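Local structure of heme oxygenase (mycobilin-producing) (Mycobacterium tuberculosis, 6DS8) at residues A[3-8]-A[89-94]. The protein degrades heme to mycobilin in the presence of an electron donor such as ascorbate, oxidatively opening the porphyrin ring and releasing its iron. The protein carries 1 engineered substitution. Residues are numbered along the deposited sequence; the frame is centred on the assembly and turned at random.
With MNH (manganese protoporphyrin IX), chain D.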
ATOM      1  N   VAL A   3       2.772  -6.992   4.481  1.00 29.97           N
ATOM      2  CA  VAL A   3       1.641  -6.349   3.843  1.00 28.44           C
ATOM      3  C   VAL A   3       1.124  -7.288   2.768  1.00 25.47           C
ATOM      4  O   VAL A   3       1.920  -7.878   2.024  1.00 23.92           O
ATOM      5  CB  VAL A   3       2.039  -4.988   3.258  1.00 28.06           C
ATOM      6  CG1 VAL A   3       1.048  -4.575   2.193  1.00 24.14           C
ATOM      7  CG2 VAL A   3       2.183  -3.964   4.390  1.00 23.37           C
ATOM      8  N   LYS A   4      -0.198  -7.495   2.762  1.00 25.07           N
ATOM      9  CA  LYS A   4      -0.923  -8.237   1.726  1.00 25.31           C
ATOM     10  C   LYS A   4      -1.949  -7.288   1.096  1.00 25.70           C
ATOM     11  O   LYS A   4      -2.949  -6.925   1.730  1.00 23.69           O
ATOM     12  CB  LYS A   4      -1.628  -9.481   2.300  1.00 27.73           C
ATOM     13  CG  LYS A   4      -0.869 -10.328   3.333  1.00 25.90           C
ATOM     14  CD  LYS A   4      -0.024 -11.384   2.656  1.00 31.07           C
ATOM     15  CE  LYS A   4       0.956 -12.078   3.628  1.00 31.05           C
ATOM     16  NZ  LYS A   4       2.064 -12.729   2.868  1.00 23.15           N
ATOM     17  N   ILE A   5      -1.702  -6.876  -0.137  1.00 23.20           N
ATOM     18  CA  ILE A   5      -2.635  -6.055  -0.904  1.00 22.04           C
ATOM     19  C   ILE A   5      -3.431  -6.973  -1.812  1.00 22.31           C
ATOM     20  O   ILE A   5      -2.851  -7.659  -2.659  1.00 22.48           O
ATOM     21  CB  ILE A   5      -1.894  -4.996  -1.740  1.00 21.22           C
ATOM     22  CG1 ILE A   5      -0.918  -4.206  -0.855  1.00 21.08           C
ATOM     23  CG2 ILE A   5      -2.889  -4.097  -2.471  1.00 17.43           C
ATOM     24  CD1 ILE A   5      -0.120  -3.157  -1.613  1.00 22.00           C
ATOM     25  N   ASN A   6      -4.752  -6.985  -1.687  1.00 20.47           N
ATOM     26  CA  ASN A   6      -5.554  -7.612  -2.726  1.00 20.79           C
ATOM     27  C   ASN A   6      -5.929  -6.562  -3.776  1.00 20.73           C
ATOM     28  O   ASN A   6      -6.662  -5.603  -3.481  1.00 20.59           O
ATOM     29  CB  ASN A   6      -6.791  -8.316  -2.154  1.00 19.89           C
ATOM     30  CG  ASN A   6      -7.193  -9.542  -3.010  1.00 27.03           C
ATOM     31  OD1 ASN A   6      -6.305 -10.242  -3.533  1.00 21.56           O
ATOM     32  ND2 ASN A   6      -8.518  -9.775  -3.200  1.00 25.06           N
ATOM     33  N   ALA A   7      -5.430  -6.751  -4.990  1.00 19.05           N
ATOM     34  CA  ALA A   7      -5.665  -5.841  -6.134  1.00 21.82           C
ATOM     35  C   ALA A   7      -6.879  -6.335  -6.919  1.00 25.33           C
ATOM     36  O   ALA A   7      -6.774  -7.307  -7.641  1.00 25.61           O
ATOM     37  CB  ALA A   7      -4.430  -5.693  -6.973  1.00 16.55           C
ATOM     38  N   ILE A   8      -8.001  -5.651  -6.733  1.00 24.52           N
ATOM     39  CA  ILE A   8      -9.278  -6.115  -7.320  1.00 28.85           C
ATOM     40  C   ILE A   8      -9.728  -5.267  -8.503  1.00 32.67           C
ATOM     41  O   ILE A   8      -9.755  -4.059  -8.431  1.00 26.68           O
ATOM     42  CB  ILE A   8     -10.357  -6.301  -6.244  1.00 27.86           C
ATOM     43  CG1 ILE A   8     -10.773  -4.978  -5.616  1.00 32.43           C
ATOM     44  CG2 ILE A   8      -9.870  -7.270  -5.199  1.00 28.75           C
ATOM     45  CD1 ILE A   8     -11.716  -5.138  -4.453  1.00 36.67           C
ATOM     46  N   LEU A  89      -1.123  -9.390  -3.655  1.00 25.92           N
ATOM     47  CA  LEU A  89       0.245  -8.891  -3.676  1.00 24.23           C
ATOM     48  C   LEU A  89       0.798  -8.893  -2.255  1.00 24.15           C
ATOM     49  O   LEU A  89       0.235  -8.236  -1.372  1.00 25.83           O
ATOM     50  CB  LEU A  89       0.297  -7.469  -4.235  1.00 22.87           C
ATOM     51  CG  LEU A  89      -0.611  -7.104  -5.383  1.00 26.82           C
ATOM     52  CD1 LEU A  89      -0.160  -5.710  -5.916  1.00 23.26           C
ATOM     53  CD2 LEU A  89      -0.609  -8.159  -6.483  1.00 20.82           C
ATOM     54  N   GLU A  90       1.916  -9.578  -2.046  1.00 24.52           N
ATOM     55  CA  GLU A  90       2.454  -9.846  -0.709  1.00 25.49           C
ATOM     56  C   GLU A  90       3.864  -9.274  -0.556  1.00 27.25           C
ATOM     57  O   GLU A  90       4.725  -9.476  -1.423  1.00 27.10           O
ATOM     58  CB  GLU A  90       2.498 -11.338  -0.442  1.00 26.95           C
ATOM     59  CG  GLU A  90       1.382 -12.120  -1.061  1.00 26.27           C
ATOM     60  CD  GLU A  90       1.316 -13.520  -0.490  1.00 27.04           C
ATOM     61  OE1 GLU A  90       1.562 -13.662   0.733  1.00 25.92           O
ATOM     62  OE2 GLU A  90       1.012 -14.462  -1.254  1.00 32.09           O
ATOM     63  N   PHE A  91       4.102  -8.572   0.547  1.00 26.36           N
ATOM     64  CA  PHE A  91       5.347  -7.837   0.742  1.00 26.20           C
ATOM     65  C   PHE A  91       5.850  -8.032   2.159  1.00 27.25           C
ATOM     66  O   PHE A  91       5.082  -8.313   3.081  1.00 29.99           O
ATOM     67  CB  PHE A  91       5.186  -6.315   0.512  1.00 27.24           C
ATOM     68  CG  PHE A  91       4.760  -5.950  -0.870  1.00 27.05           C
ATOM     69  CD1 PHE A  91       3.433  -6.071  -1.247  1.00 25.51           C
ATOM     70  CD2 PHE A  91       5.688  -5.495  -1.801  1.00 25.87           C
ATOM     71  CE1 PHE A  91       3.027  -5.732  -2.512  1.00 26.44           C
ATOM     72  CE2 PHE A  91       5.285  -5.156  -3.081  1.00 26.26           C
ATOM     73  CZ  PHE A  91       3.946  -5.282  -3.436  1.00 26.98           C
ATOM     74  N   GLU A  92       7.142  -7.802   2.335  1.00 27.73           N
ATOM     75  CA  GLU A  92       7.736  -7.683   3.653  1.00 29.04           C
ATOM     76  C   GLU A  92       8.029  -6.208   3.936  1.00 28.17           C
ATOM     77  O   GLU A  92       8.651  -5.529   3.114  1.00 26.65           O
ATOM     78  CB  GLU A  92       9.007  -8.544   3.713  1.00 34.11           C
ATOM     79  CG  GLU A  92       9.995  -8.282   4.866  1.00 34.53           C
ATOM     80  CD  GLU A  92       9.604  -8.933   6.202  1.00 36.85           C
ATOM     81  OE1 GLU A  92       8.853  -9.937   6.211  1.00 32.53           O
ATOM     82  OE2 GLU A  92      10.051  -8.401   7.255  1.00 44.36           O
ATOM     83  N   VAL A  93       7.614  -5.719   5.106  1.00 29.01           N
ATOM     84  CA  VAL A  93       7.869  -4.319   5.453  1.00 31.83           C
ATOM     85  C   VAL A  93       9.350  -4.165   5.781  1.00 29.38           C
ATOM     86  O   VAL A  93       9.807  -4.633   6.821  1.00 32.02           O
ATOM     87  CB  VAL A  93       6.999  -3.848   6.624  1.00 28.76           C
ATOM     88  CG1 VAL A  93       7.415  -2.443   7.032  1.00 27.84           C
ATOM     89  CG2 VAL A  93       5.521  -3.858   6.240  1.00 20.22           C
ATOM     90  N   VAL A  94      10.093  -3.481   4.914  1.00 28.60           N
ATOM     91  CA  VAL A  94      11.531  -3.278   5.109  1.00 31.29           C
ATOM     92  C   VAL A  94      11.839  -2.008   5.901  1.00 29.59           C
ATOM     93  O   VAL A  94      12.849  -1.958   6.608  1.00 26.58           O
ATOM     94  CB  VAL A  94      12.229  -3.239   3.735  1.00 32.24           C
ATOM     95  CG1 VAL A  94      13.648  -2.717   3.854  1.00 35.64           C
ATOM     96  CG2 VAL A  94      12.231  -4.617   3.117  1.00 36.73           C
TER
HETATM   97 MN   MNH D 202     -11.439  -9.671   0.003  1.00 25.70          MN
HETATM   98  CHA MNH D 202     -13.816 -10.416  -2.048  1.00 20.63           C
HETATM   99  CHB MNH D 202      -9.611 -12.148  -1.330  1.00 21.71           C
HETATM  100  CHC MNH D 202      -8.983  -9.206   2.175  1.00 23.55           C
HETATM  101  CHD MNH D 202     -13.393  -8.040   1.797  1.00 22.06           C
HETATM  102  NA  MNH D 202     -11.717 -11.174  -1.450  1.00 23.55           N
HETATM  103  C1A MNH D 202     -12.727 -11.198  -2.393  1.00 25.15           C
HETATM  104  C2A MNH D 202     -12.418 -12.130  -3.468  1.00 26.80           C
HETATM  105  C3A MNH D 202     -11.265 -12.776  -3.199  1.00 24.94           C
HETATM  106  C4A MNH D 202     -10.819 -12.096  -1.986  1.00 25.44           C
HETATM  107  CMA MNH D 202     -10.491 -13.840  -3.968  1.00 20.90           C
HETATM  108  CAA MNH D 202     -13.408 -12.349  -4.615  1.00 26.98           C
HETATM  109  CBA MNH D 202     -13.087 -11.437  -5.809  1.00 27.34           C
HETATM  110  CGA MNH D 202     -13.661 -11.778  -7.200  1.00 35.25           C
HETATM  111  O1A MNH D 202     -14.716 -12.449  -7.331  1.00 31.92           O
HETATM  112  O2A MNH D 202     -12.962 -11.348  -8.166  1.00 34.08           O
HETATM  113  NB  MNH D 202      -9.489 -10.627   0.359  1.00 22.23           N
HETATM  114  C1B MNH D 202      -8.840 -11.661  -0.298  1.00 23.88           C
HETATM  115  C2B MNH D 202      -7.458 -11.876   0.075  1.00 29.44           C
HETATM  116  C3B MNH D 202      -7.321 -10.778   0.937  1.00 29.36           C
HETATM  117  C4B MNH D 202      -8.547 -10.109   1.230  1.00 25.36           C
HETATM  118  CMB MNH D 202      -6.586 -12.914  -0.645  1.00 22.27           C
HETATM  119  CAB MNH D 202      -6.097 -10.319   1.702  1.00 27.35           C
HETATM  120  CBB MNH D 202      -5.306  -9.029   1.851  1.00 25.37           C
HETATM  121  NC  MNH D 202     -11.250  -8.806   1.952  1.00 23.52           N
HETATM  122  C1C MNH D 202     -10.092  -8.541   2.659  1.00 25.30           C
HETATM  123  C2C MNH D 202     -10.362  -7.718   3.816  1.00 22.10           C
HETATM  124  C3C MNH D 202     -11.660  -7.387   3.719  1.00 23.38           C
HETATM  125  C4C MNH D 202     -12.217  -8.036   2.539  1.00 26.93           C
HETATM  126  CMC MNH D 202      -9.270  -7.207   4.778  1.00 23.83           C
HETATM  127  CAC MNH D 202     -12.420  -6.445   4.623  1.00 21.79           C
HETATM  128  CBC MNH D 202     -13.003  -6.774   5.972  1.00 30.59           C
HETATM  129  ND  MNH D 202     -13.466  -9.226  -0.088  1.00 25.10           N
HETATM  130  C1D MNH D 202     -14.162  -8.330   0.695  1.00 25.79           C
HETATM  131  C2D MNH D 202     -15.489  -8.009   0.164  1.00 23.39           C
HETATM  132  C3D MNH D 202     -15.582  -8.828  -0.912  1.00 28.80           C
HETATM  133  C4D MNH D 202     -14.341  -9.536  -1.103  1.00 27.19           C
HETATM  134  CMD MNH D 202     -16.500  -7.042   0.734  1.00 24.55           C
HETATM  135  CAD MNH D 202     -16.686  -8.816  -1.965  1.00 30.09           C
HETATM  136  CBD MNH D 202     -16.233  -8.008  -3.182  1.00 26.47           C
HETATM  137  CGD MNH D 202     -17.174  -7.903  -4.367  1.00 32.59           C
HETATM  138  O1D MNH D 202     -18.407  -7.965  -4.245  1.00 34.96           O
HETATM  139  O2D MNH D 202     -16.654  -7.770  -5.511  1.00 31.56           O
HETATM  140  O   HOH W   1       4.125 -11.117   2.670  1.00 22.60           O
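In the antiparallel sheet of the dimeric alpha-beta barrel fold of this antibiotic biosynthesis monooxygenase family member, Val3 pairs with Phe91 and Ile5 with Leu89 as hydrogen-bonded pairs, with Lys4 and Glu90 as the non-hydrogen-bonded pair between them. Val3 N reaches Phe91 O at 3.0 Å, and Leu89 N reaches Ile5 O at 2.6 Å; Phe91 N and Ile5 N give the two return bonds. On the Lys4 face, the lysine chain bends at chi2 (-88°) and carries its ammonium to the carboxylate of Glu90. That salt bridge, NZ to OE1 of Glu90, is modelled very short, so its exact length is doubtful. A water accepts from Lys4 NZ at 2.6 Å and donates to Phe91 O, tying the ammonium back to the partner strand. The other face is apolar: CG2 of Val3 meets CG2 of Val93 at 3.8 Å, and CD1 of Ile5 lies obliquely 4.2 Å from CE1 of the Phe91 ring. Asn6, on the Lys4 side, lies against the manganese porphyrin. Asp59 is a second acidic partner for Lys4, strand 50-56 flanks 3-8 on its other edge, and residues 90-93 pair with a strand of the second subunit, continuing the sheet across the dimer.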